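Local coordinates for protein CocE/NonD family hydrolase (Staphylococcus aureus, PDB 3IB3) that probably hydrolyses ester or amide bonds with an alpha/beta-hydrolase domain of the X-Pro dipeptidyl-peptidase (S15, CocE/NonD) family, at residues N410-V415 with D551-I556; G428-D433 with T508-V513; H461-Q466 with H478-K483. All coordinates share one frame; numbering follows the deposited sequence.

Interaction 1 of 3, residues N410-V415 with D551-I556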
loop_
_atom_site.group_PDB
_atom_site.type_symbol
_atom_site.label_atom_id
_atom_site.label_comp_id
_atom_site.label_asym_id
_atom_site.label_seq_id
_atom_site.Cartn_x
_atom_site.Cartn_y
_atom_site.Cartn_z
ATOM N N ASN A 410 -0.838 -3.328 -18.829
ATOM C CA ASN A 410 -2.062 -4.069 -19.093
ATOM C C ASN A 410 -1.724 -5.264 -19.984
ATOM O O ASN A 410 -1.357 -5.071 -21.149
ATOM C CB ASN A 410 -3.093 -3.169 -19.796
ATOM C CG ASN A 410 -4.403 -3.902 -20.139
ATOM O OD1 ASN A 410 -4.601 -5.074 -19.781
ATOM N ND2 ASN A 410 -5.337 -3.186 -20.804
ATOM N N LEU A 411 -1.809 -6.474 -19.425
ATOM C CA LEU A 411 -1.698 -7.698 -20.210
ATOM C C LEU A 411 -3.099 -8.115 -20.752
ATOM O O LEU A 411 -4.012 -8.491 -20.002
ATOM C CB LEU A 411 -1.069 -8.803 -19.363
ATOM C CG LEU A 411 -0.745 -10.143 -20.043
ATOM C CD1 LEU A 411 0.142 -9.951 -21.271
ATOM C CD2 LEU A 411 -0.110 -11.127 -19.034
ATOM N N LYS A 412 -3.247 -8.024 -22.062
ATOM C CA LYS A 412 -4.462 -8.454 -22.764
ATOM C C LYS A 412 -4.257 -9.872 -23.397
ATOM O O LYS A 412 -3.448 -10.041 -24.282
ATOM C CB LYS A 412 -4.812 -7.343 -23.739
ATOM C CG LYS A 412 -5.643 -7.667 -24.952
ATOM C CD LYS A 412 -7.001 -8.200 -24.635
ATOM C CE LYS A 412 -7.696 -8.537 -25.935
ATOM N NZ LYS A 412 -7.875 -7.351 -26.804
ATOM N N LEU A 413 -5.001 -10.874 -22.921
ATOM C CA LEU A 413 -4.857 -12.290 -23.372
ATOM C C LEU A 413 -6.178 -12.797 -23.914
ATOM O O LEU A 413 -7.245 -12.332 -23.492
ATOM C CB LEU A 413 -4.420 -13.191 -22.208
ATOM C CG LEU A 413 -3.112 -12.874 -21.427
ATOM C CD1 LEU A 413 -2.847 -13.950 -20.337
ATOM C CD2 LEU A 413 -1.947 -12.764 -22.413
ATOM N N TRP A 414 -6.122 -13.711 -24.883
ATOM C CA TRP A 414 -7.251 -14.596 -25.220
ATOM C C TRP A 414 -6.946 -15.988 -24.593
ATOM O O TRP A 414 -5.813 -16.497 -24.673
ATOM C CB TRP A 414 -7.482 -14.693 -26.734
ATOM C CG TRP A 414 -7.856 -13.383 -27.360
ATOM C CD1 TRP A 414 -7.009 -12.370 -27.743
ATOM C CD2 TRP A 414 -9.185 -12.925 -27.667
ATOM N NE1 TRP A 414 -7.742 -11.311 -28.266
ATOM C CE2 TRP A 414 -9.070 -11.632 -28.240
ATOM C CE3 TRP A 414 -10.455 -13.494 -27.542
ATOM C CZ2 TRP A 414 -10.193 -10.890 -28.673
ATOM C CZ3 TRP A 414 -11.580 -12.755 -27.970
ATOM C CH2 TRP A 414 -11.429 -11.469 -28.534
ATOM N N VAL A 415 -7.931 -16.547 -23.896
ATOM C CA VAL A 415 -7.708 -17.677 -23.017
ATOM C C VAL A 415 -8.913 -18.603 -23.074
ATOM O O VAL A 415 -10.010 -18.192 -23.496
ATOM C CB VAL A 415 -7.441 -17.253 -21.537
ATOM C CG1 VAL A 415 -6.391 -16.256 -21.485
ATOM C CG2 VAL A 415 -8.761 -16.686 -20.831
ATOM N N ASP A 551 -5.430 -10.922 -30.697
ATOM C CA ASP A 551 -4.472 -9.833 -30.536
ATOM C C ASP A 551 -3.922 -9.712 -29.104
ATOM O O ASP A 551 -3.845 -8.618 -28.525
ATOM C CB ASP A 551 -5.082 -8.502 -31.034
ATOM C CG ASP A 551 -6.265 -8.080 -30.224
ATOM O OD1 ASP A 551 -6.753 -8.887 -29.400
ATOM O OD2 ASP A 551 -6.732 -6.956 -30.419
ATOM N N SER A 552 -3.492 -10.843 -28.560
ATOM C CA SER A 552 -2.927 -10.851 -27.232
ATOM C C SER A 552 -1.728 -9.894 -27.196
ATOM O O SER A 552 -0.894 -9.889 -28.120
ATOM C CB SER A 552 -2.526 -12.266 -26.802
ATOM O OG SER A 552 -3.656 -13.048 -26.456
ATOM N N GLN A 553 -1.661 -9.063 -26.159
ATOM C CA GLN A 553 -0.659 -7.997 -26.119
ATOM C C GLN A 553 -0.430 -7.459 -24.725
ATOM O O GLN A 553 -1.333 -7.435 -23.917
ATOM C CB GLN A 553 -1.103 -6.819 -27.008
ATOM C CG GLN A 553 -2.308 -6.096 -26.498
ATOM C CD GLN A 553 -2.856 -5.116 -27.509
ATOM O OE1 GLN A 553 -2.514 -3.945 -27.483
ATOM N NE2 GLN A 553 -3.647 -5.607 -28.452
ATOM N N LEU A 554 0.799 -7.031 -24.470
ATOM C CA LEU A 554 1.139 -6.256 -23.297
ATOM C C LEU A 554 1.308 -4.752 -23.625
ATOM O O LEU A 554 2.100 -4.374 -24.503
ATOM C CB LEU A 554 2.451 -6.770 -22.722
ATOM C CG LEU A 554 2.925 -6.047 -21.460
ATOM C CD1 LEU A 554 2.130 -6.495 -20.177
ATOM C CD2 LEU A 554 4.382 -6.257 -21.286
ATOM N N ILE A 555 0.591 -3.918 -22.885
ATOM C CA ILE A 555 0.666 -2.478 -23.030
ATOM C C ILE A 555 1.660 -1.953 -21.997
ATOM O O ILE A 555 1.478 -2.162 -20.782
ATOM C CB ILE A 555 -0.711 -1.824 -22.862
ATOM C CG1 ILE A 555 -1.688 -2.332 -23.943
ATOM C CG2 ILE A 555 -0.629 -0.337 -22.970
ATOM C CD1 ILE A 555 -1.229 -2.145 -25.356
ATOM N N ILE A 556 2.715 -1.303 -22.471
ATOM C CA ILE A 556 3.794 -0.865 -21.573
ATOM C C ILE A 556 3.853 0.659 -21.499
ATOM O O ILE A 556 3.643 1.308 -22.503
ATOM C CB ILE A 556 5.158 -1.520 -21.979
ATOM C CG1 ILE A 556 5.630 -1.119 -23.378
ATOM C CG2 ILE A 556 5.031 -3.008 -21.932
ATOM C CD1 ILE A 556 7.189 -1.230 -23.602
#
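The indole of Trp-414 meets Asp-551 at its edge: NE1 donates to OD1 at 2.9 Å, almost straight (174°) and in the ring plane, reaching the oxygen nearly along its C-O axis. Ser-552 sits at the same edge, and the ring also packs on Pro-491 and Ile-489. The carboxylate plane is turned 42° from the ring. The same OD1 takes a second donor, Lys-412 NZ at 3.2 Å, which arrives on the syn side but well out of the carboxylate plane, closing a salt bridge. The lysine chain is bent at chi2 and chi4, which folds its ammonium back toward the aspartate. A second flat group, the Gln-553 amide, turns back on its own segment, NE2 donating in its own plane to Asp-551 O at 3.0 Å; with CG held between backbone N and carbonyl carbon (chi1 67°), the chain crosses that of Lys-412 at a slant, Gln-553 CG lying 3.9 Å from Lys-412 CB. Ser-552 OG accepts the backbone N of Trp-414 at 3.0 Å and is also bonded to Tyr-545 O. Further along, the strands pair antiparallel: Asn-410 with Ile-555 and Lys-412 with Gln-553 are hydrogen-bonded pairs, Lys-412 N to Gln-553 O being 2.7 Å, and Leu-411 with Leu-554 is the non-hydrogen-bonded pair between them. Leu-411 CB lies 4.0 Å from Leu-554 CD1, the side chains crossing near a right angle. On the other face, the Asn-410 amide turns to Glu-493 and Ile-471. This joins strand 408-417 to the last strand, 553-558, in an antiparallel sheet of the C-terminal non-catalytic domain. Two donors on one aspartate oxygen tie the segment leading into the last strand to strand 408-417, and would probably stabilise its negative charge.

Interaction 2 of 3, residues G428-D433 with T508-V513; sequences GIKKLD and TLEVVV
Thr-508 opens the pairing with Leu-432, its N donating to Leu-432 O at 2.9 Å and its O accepting Leu-432 N, while Thr-508 CB meets Leu-432 CB at 3.7 Å. Its OG1 is bonded to Thr-398 and to a water that also reaches Asp-433 O. Leu-509 turns to the opposite face, where its CG lies 3.7 Å from Ile-429 CG2. Glu-510 comes next, in a hydrogen-bonded pair with Lys-430; its chain is extended, CG opposite the backbone N (chi1 173°), and runs alongside the lysine in the same direction. The charged ends do not meet: OE1 lies 3.6 Å from Lys-430 CD and close to Leu-432 CD1, OE2 bonds Ser-394, and Lys-430 NZ goes to Glu-438 and Gln-451. These are neighbouring antiparallel strands of a jelly-roll-like beta sandwich, 508-514 lying between 424-432 and 392-398. Val-511, on the face of Leu-509, sets CG2 3.8 Å from Ile-429 CD1. Val-512 returns to the face of Glu-510; its backbone exchanges two 3.0 Å bonds with Gly-428, N to O and O to N, and its CG2 packs on the Lys-430 methylenes, 3.9 Å from CD.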
loop_
_atom_site.group_PDB
_atom_site.type_symbol
_atom_site.label_atom_id
_atom_site.label_comp_id
_atom_site.label_asym_id
_atom_site.label_seq_id
_atom_site.Cartn_x
_atom_site.Cartn_y
_atom_site.Cartn_z
ATOM N N GLY A 428 3.124 -11.890 -14.205
ATOM C CA GLY A 428 4.260 -11.222 -13.659
ATOM C C GLY A 428 5.098 -10.626 -14.742
ATOM O O GLY A 428 5.074 -11.089 -15.872
ATOM N N ILE A 429 5.862 -9.607 -14.384
ATOM C CA ILE A 429 6.840 -9.008 -15.271
ATOM C C ILE A 429 8.125 -9.150 -14.553
ATOM O O ILE A 429 8.188 -8.865 -13.346
ATOM C CB ILE A 429 6.555 -7.496 -15.494
ATOM C CG1 ILE A 429 5.146 -7.312 -16.085
ATOM C CG2 ILE A 429 7.654 -6.869 -16.371
ATOM C CD1 ILE A 429 4.995 -7.820 -17.482
ATOM N N LYS A 430 9.133 -9.667 -15.277
ATOM C CA LYS A 430 10.451 -9.888 -14.794
ATOM C C LYS A 430 11.467 -9.140 -15.667
ATOM O O LYS A 430 11.183 -8.863 -16.832
ATOM C CB LYS A 430 10.799 -11.387 -14.842
ATOM C CG LYS A 430 9.937 -12.323 -14.006
ATOM C CD LYS A 430 10.508 -13.772 -14.022
ATOM C CE LYS A 430 9.916 -14.640 -12.899
ATOM N NZ LYS A 430 9.892 -13.967 -11.583
ATOM N N LYS A 431 12.621 -8.775 -15.074
ATOM C CA LYS A 431 13.755 -8.255 -15.831
ATOM C C LYS A 431 14.905 -9.239 -15.808
ATOM O O LYS A 431 15.249 -9.809 -14.770
ATOM C CB LYS A 431 14.252 -6.871 -15.393
ATOM C CG LYS A 431 15.402 -6.425 -16.297
ATOM C CD LYS A 431 15.841 -4.981 -16.149
ATOM C CE LYS A 431 16.597 -4.710 -14.850
ATOM N NZ LYS A 431 17.505 -3.501 -14.958
ATOM N N LEU A 432 15.504 -9.413 -16.982
ATOM C CA LEU A 432 16.550 -10.363 -17.193
ATOM C C LEU A 432 17.769 -9.522 -17.601
ATOM O O LEU A 432 17.655 -8.661 -18.467
ATOM C CB LEU A 432 16.108 -11.368 -18.288
ATOM C CG LEU A 432 15.330 -12.628 -17.898
ATOM C CD1 LEU A 432 14.159 -12.443 -16.992
ATOM C CD2 LEU A 432 14.932 -13.458 -19.091
ATOM N N ASP A 433 18.917 -9.740 -16.946
ATOM C CA ASP A 433 20.105 -8.962 -17.245
ATOM C C ASP A 433 20.751 -9.502 -18.541
ATOM O O ASP A 433 20.277 -10.453 -19.108
ATOM C CB ASP A 433 21.093 -8.876 -16.051
ATOM C CG ASP A 433 21.737 -10.224 -15.661
ATOM O OD1 ASP A 433 21.809 -11.144 -16.516
ATOM O OD2 ASP A 433 22.197 -10.360 -14.482
ATOM N N THR A 508 16.209 -7.709 -20.837
ATOM C CA THR A 508 14.987 -8.343 -21.345
ATOM C C THR A 508 13.802 -8.130 -20.403
ATOM O O THR A 508 13.974 -8.175 -19.179
ATOM C CB THR A 508 15.310 -9.833 -21.521
ATOM O OG1 THR A 508 16.339 -9.949 -22.475
ATOM C CG2 THR A 508 14.164 -10.680 -21.998
ATOM N N LEU A 509 12.608 -7.900 -20.956
ATOM C CA LEU A 509 11.364 -7.953 -20.194
ATOM C C LEU A 509 10.727 -9.290 -20.532
ATOM O O LEU A 509 10.692 -9.662 -21.694
ATOM C CB LEU A 509 10.406 -6.781 -20.552
ATOM C CG LEU A 509 9.001 -6.695 -19.862
ATOM C CD1 LEU A 509 8.503 -5.208 -19.727
ATOM C CD2 LEU A 509 7.928 -7.530 -20.541
ATOM N N GLU A 510 10.271 -10.016 -19.518
ATOM C CA GLU A 510 9.599 -11.310 -19.669
ATOM C C GLU A 510 8.233 -11.211 -19.010
ATOM O O GLU A 510 8.156 -10.824 -17.842
ATOM C CB GLU A 510 10.433 -12.426 -18.992
ATOM C CG GLU A 510 9.825 -13.829 -18.893
ATOM C CD GLU A 510 10.751 -14.812 -18.119
ATOM O OE1 GLU A 510 11.646 -14.348 -17.362
ATOM O OE2 GLU A 510 10.606 -16.037 -18.269
ATOM N N VAL A 511 7.163 -11.490 -19.777
ATOM C CA VAL A 511 5.820 -11.662 -19.208
ATOM C C VAL A 511 5.671 -13.155 -18.920
ATOM O O VAL A 511 6.087 -13.969 -19.706
ATOM C CB VAL A 511 4.682 -11.257 -20.146
ATOM C CG1 VAL A 511 3.308 -11.371 -19.401
ATOM C CG2 VAL A 511 4.872 -9.880 -20.621
ATOM N N VAL A 512 5.151 -13.476 -17.752
ATOM C CA VAL A 512 4.984 -14.828 -17.269
ATOM C C VAL A 512 3.493 -14.903 -16.964
ATOM O O VAL A 512 2.919 -13.983 -16.329
ATOM C CB VAL A 512 5.798 -15.077 -15.946
ATOM C CG1 VAL A 512 5.716 -16.575 -15.491
ATOM C CG2 VAL A 512 7.278 -14.674 -16.098
ATOM N N VAL A 513 2.835 -15.929 -17.493
ATOM C CA VAL A 513 1.463 -16.208 -17.147
ATOM C C VAL A 513 1.490 -17.622 -16.563
ATOM O O VAL A 513 2.154 -18.513 -17.093
ATOM C CB VAL A 513 0.514 -16.159 -18.376
ATOM C CG1 VAL A 513 -0.949 -16.402 -17.937
ATOM C CG2 VAL A 513 0.620 -14.877 -19.113
HETATM O O HOH W 1 18.682 -9.745 -21.672
#

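Interaction 3 of 3, residues H461-Q466 with H478-K483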
loop_
_atom_site.group_PDB
_atom_site.type_symbol
_atom_site.label_atom_id
_atom_site.label_comp_id
_atom_site.label_asym_id
_atom_site.label_seq_id
_atom_site.Cartn_x
_atom_site.Cartn_y
_atom_site.Cartn_z
ATOM N N HIS A 461 -14.339 -13.179 -13.625
ATOM C CA HIS A 461 -14.426 -11.750 -13.229
ATOM C C HIS A 461 -13.850 -10.748 -14.238
ATOM O O HIS A 461 -13.562 -9.553 -13.883
ATOM C CB HIS A 461 -13.721 -11.508 -11.878
ATOM C CG HIS A 461 -14.361 -12.223 -10.735
ATOM N ND1 HIS A 461 -14.779 -11.574 -9.597
ATOM C CD2 HIS A 461 -14.685 -13.524 -10.561
ATOM C CE1 HIS A 461 -15.317 -12.449 -8.767
ATOM N NE2 HIS A 461 -15.269 -13.637 -9.326
ATOM N N ARG A 462 -13.695 -11.198 -15.477
ATOM C CA ARG A 462 -13.133 -10.359 -16.520
ATOM C C ARG A 462 -13.946 -9.126 -16.936
ATOM O O ARG A 462 -13.452 -8.370 -17.750
ATOM C CB ARG A 462 -12.860 -11.197 -17.769
ATOM C CG ARG A 462 -14.147 -11.666 -18.550
ATOM C CD ARG A 462 -13.777 -12.718 -19.565
ATOM N NE ARG A 462 -14.939 -13.272 -20.271
ATOM C CZ ARG A 462 -15.768 -14.185 -19.776
ATOM N NH1 ARG A 462 -15.633 -14.652 -18.537
ATOM N NH2 ARG A 462 -16.740 -14.626 -20.517
ATOM N N GLU A 463 -15.177 -8.923 -16.451
ATOM C CA GLU A 463 -16.008 -7.827 -17.024
ATOM C C GLU A 463 -15.381 -6.461 -16.687
ATOM O O GLU A 463 -15.090 -6.147 -15.527
ATOM C CB GLU A 463 -17.475 -7.852 -16.604
ATOM C CG GLU A 463 -18.318 -6.939 -17.538
ATOM C CD GLU A 463 -19.736 -6.604 -17.062
ATOM O OE1 GLU A 463 -20.297 -7.286 -16.172
ATOM O OE2 GLU A 463 -20.308 -5.622 -17.598
ATOM N N LEU A 464 -15.152 -5.667 -17.726
ATOM C CA LEU A 464 -14.586 -4.345 -17.577
ATOM C C LEU A 464 -15.586 -3.290 -17.187
ATOM O O LEU A 464 -16.686 -3.211 -17.756
ATOM C CB LEU A 464 -13.918 -3.916 -18.886
ATOM C CG LEU A 464 -12.718 -4.681 -19.396
ATOM C CD1 LEU A 464 -12.133 -3.932 -20.624
ATOM C CD2 LEU A 464 -11.703 -4.817 -18.298
ATOM N N ASP A 465 -15.223 -2.479 -16.205
ATOM C CA ASP A 465 -15.885 -1.200 -15.992
ATOM C C ASP A 465 -15.366 -0.255 -17.086
ATOM O O ASP A 465 -14.233 0.237 -17.026
ATOM C CB ASP A 465 -15.597 -0.677 -14.597
ATOM C CG ASP A 465 -16.304 0.615 -14.289
ATOM O OD1 ASP A 465 -16.472 1.464 -15.192
ATOM O OD2 ASP A 465 -16.669 0.796 -13.111
ATOM N N GLN A 466 -16.207 -0.027 -18.096
ATOM C CA GLN A 466 -15.822 0.739 -19.264
ATOM C C GLN A 466 -15.467 2.166 -18.865
ATOM O O GLN A 466 -14.412 2.658 -19.248
ATOM C CB GLN A 466 -16.910 0.712 -20.347
ATOM C CG GLN A 466 -17.193 -0.685 -20.975
ATOM C CD GLN A 466 -15.982 -1.317 -21.645
ATOM O OE1 GLN A 466 -14.943 -0.670 -21.832
ATOM N NE2 GLN A 466 -16.091 -2.613 -21.982
ATOM N N HIS A 478 -16.425 -6.698 -11.029
ATOM C CA HIS A 478 -16.604 -7.704 -9.945
ATOM C C HIS A 478 -18.043 -7.839 -9.451
ATOM O O HIS A 478 -18.346 -8.031 -8.243
ATOM C CB HIS A 478 -15.629 -7.445 -8.809
ATOM C CG HIS A 478 -14.202 -7.606 -9.210
ATOM N ND1 HIS A 478 -13.695 -8.796 -9.707
ATOM C CD2 HIS A 478 -13.168 -6.742 -9.180
ATOM C CE1 HIS A 478 -12.414 -8.651 -9.961
ATOM N NE2 HIS A 478 -12.065 -7.417 -9.633
ATOM N N GLU A 479 -18.962 -7.802 -10.398
ATOM C CA GLU A 479 -20.340 -7.929 -10.035
ATOM C C GLU A 479 -21.053 -9.114 -10.654
ATOM O O GLU A 479 -22.107 -9.490 -10.124
ATOM C CB GLU A 479 -21.072 -6.651 -10.407
ATOM C CG GLU A 479 -20.704 -5.487 -9.579
ATOM C CD GLU A 479 -21.580 -4.300 -9.864
ATOM O OE1 GLU A 479 -21.907 -4.066 -11.076
ATOM O OE2 GLU A 479 -21.946 -3.606 -8.875
ATOM N N THR A 480 -20.536 -9.650 -11.774
ATOM C CA THR A 480 -21.096 -10.843 -12.450
ATOM C C THR A 480 -19.942 -11.849 -12.725
ATOM O O THR A 480 -18.911 -11.476 -13.305
ATOM C CB THR A 480 -21.742 -10.501 -13.819
ATOM O OG1 THR A 480 -22.737 -9.478 -13.666
ATOM C CG2 THR A 480 -22.411 -11.757 -14.464
ATOM N N GLU A 481 -20.078 -13.083 -12.257
ATOM C CA GLU A 481 -19.179 -14.141 -12.670
ATOM C C GLU A 481 -19.677 -14.679 -14.004
ATOM O O GLU A 481 -20.769 -15.244 -14.073
ATOM C CB GLU A 481 -19.124 -15.275 -11.661
ATOM C CG GLU A 481 -18.649 -14.855 -10.306
ATOM C CD GLU A 481 -18.087 -16.008 -9.443
ATOM O OE1 GLU A 481 -18.729 -17.082 -9.356
ATOM O OE2 GLU A 481 -17.006 -15.813 -8.825
ATOM N N LEU A 482 -18.882 -14.478 -15.053
ATOM C CA LEU A 482 -19.164 -14.980 -16.391
ATOM C C LEU A 482 -18.396 -16.295 -16.642
ATOM O O LEU A 482 -17.312 -16.348 -17.301
ATOM C CB LEU A 482 -18.840 -13.917 -17.459
ATOM C CG LEU A 482 -19.457 -12.521 -17.311
ATOM C CD1 LEU A 482 -18.812 -11.559 -18.310
ATOM C CD2 LEU A 482 -20.958 -12.579 -17.490
ATOM N N LYS A 483 -18.972 -17.362 -16.101
ATOM C CA LYS A 483 -18.344 -18.669 -16.102
ATOM C C LYS A 483 -18.153 -19.184 -17.529
ATOM O O LYS A 483 -18.804 -18.714 -18.458
ATOM C CB LYS A 483 -19.184 -19.638 -15.301
ATOM C CG LYS A 483 -19.102 -19.426 -13.817
ATOM C CD LYS A 483 -17.801 -19.995 -13.241
ATOM C CE LYS A 483 -17.726 -19.747 -11.733
ATOM N NZ LYS A 483 -16.369 -20.019 -11.165
HETATM O O HOH W 2 -15.646 -7.793 -13.533
HETATM O O HOH W 3 -18.191 -16.937 -20.489
HETATM O O HOH W 4 -17.213 -10.811 -14.938
HETATM O O HOH W 5 -18.531 -8.589 -13.651
#
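His-461 is gripped at both ring nitrogens. ND1 shares a 3.0 Å hydrogen bond with His-478 ND1, the rings meeting rim to rim with planes 51° apart, and NE2 donates to Glu-481 OE2 at 2.8 Å, somewhat bent, with the oxygen tilted out of the imidazole plane. That oxygen uses its anti lone pair, its carboxylate almost upright to the ring (80°). Rotation of the buried imidazole is thereby fixed. Arg-462 adds a second grip: its extended chain brings NH1 to Leu-482 O at 2.7 Å, in the guanidinium plane and on a carbonyl lone pair, while Leu-482 CD1 sits over one guanidinium face; NH1 also bonds Val-459 O, and water joins NH2 to Lys-483 O. Looser is the side where partly exposed Glu-463 holds OE1 4.1 Å from OG1 of exposed Thr-480. Water links the segments here, one molecule accepting from His-478 N and lying close to His-461 O and Glu-463 O, another accepting from Thr-480 N and bonded weakly to Glu-463 OE1. Both segments connect strands 447-458 and 490-503. Helix 198-203 lies against the histidines, Tyr-199 meeting both and Arg-200 touching His-478, whereas Arg-462 packs on Val-490 and Val-492 of strand 490-503.

Overall arrangement
Interactions 1 and 2 are buried strand pairings from two different sheets that face each other: Leu-411 and Leu-554 of the first pack on Val-511 of the second, Leu-411 CD2 reaching Val-511 CG1 at 3.4 Å, while Leu-413 meets Val-513. Strands 408-417 and 424-432 follow one another in sequence, so the chain passes from one sheet to the other between them. Interaction 3 is partly buried and touches neither, its centre about 17 Å from that of interaction 1. Regular backbone bonding dominates interaction 2, apolar on one face and largely polar or charged on the other; interaction 1 adds a polar cluster built on a lysine-aspartate salt bridge; interaction 3, lacking regular structure, relies on side-chain bonds and water beside helix 198-203.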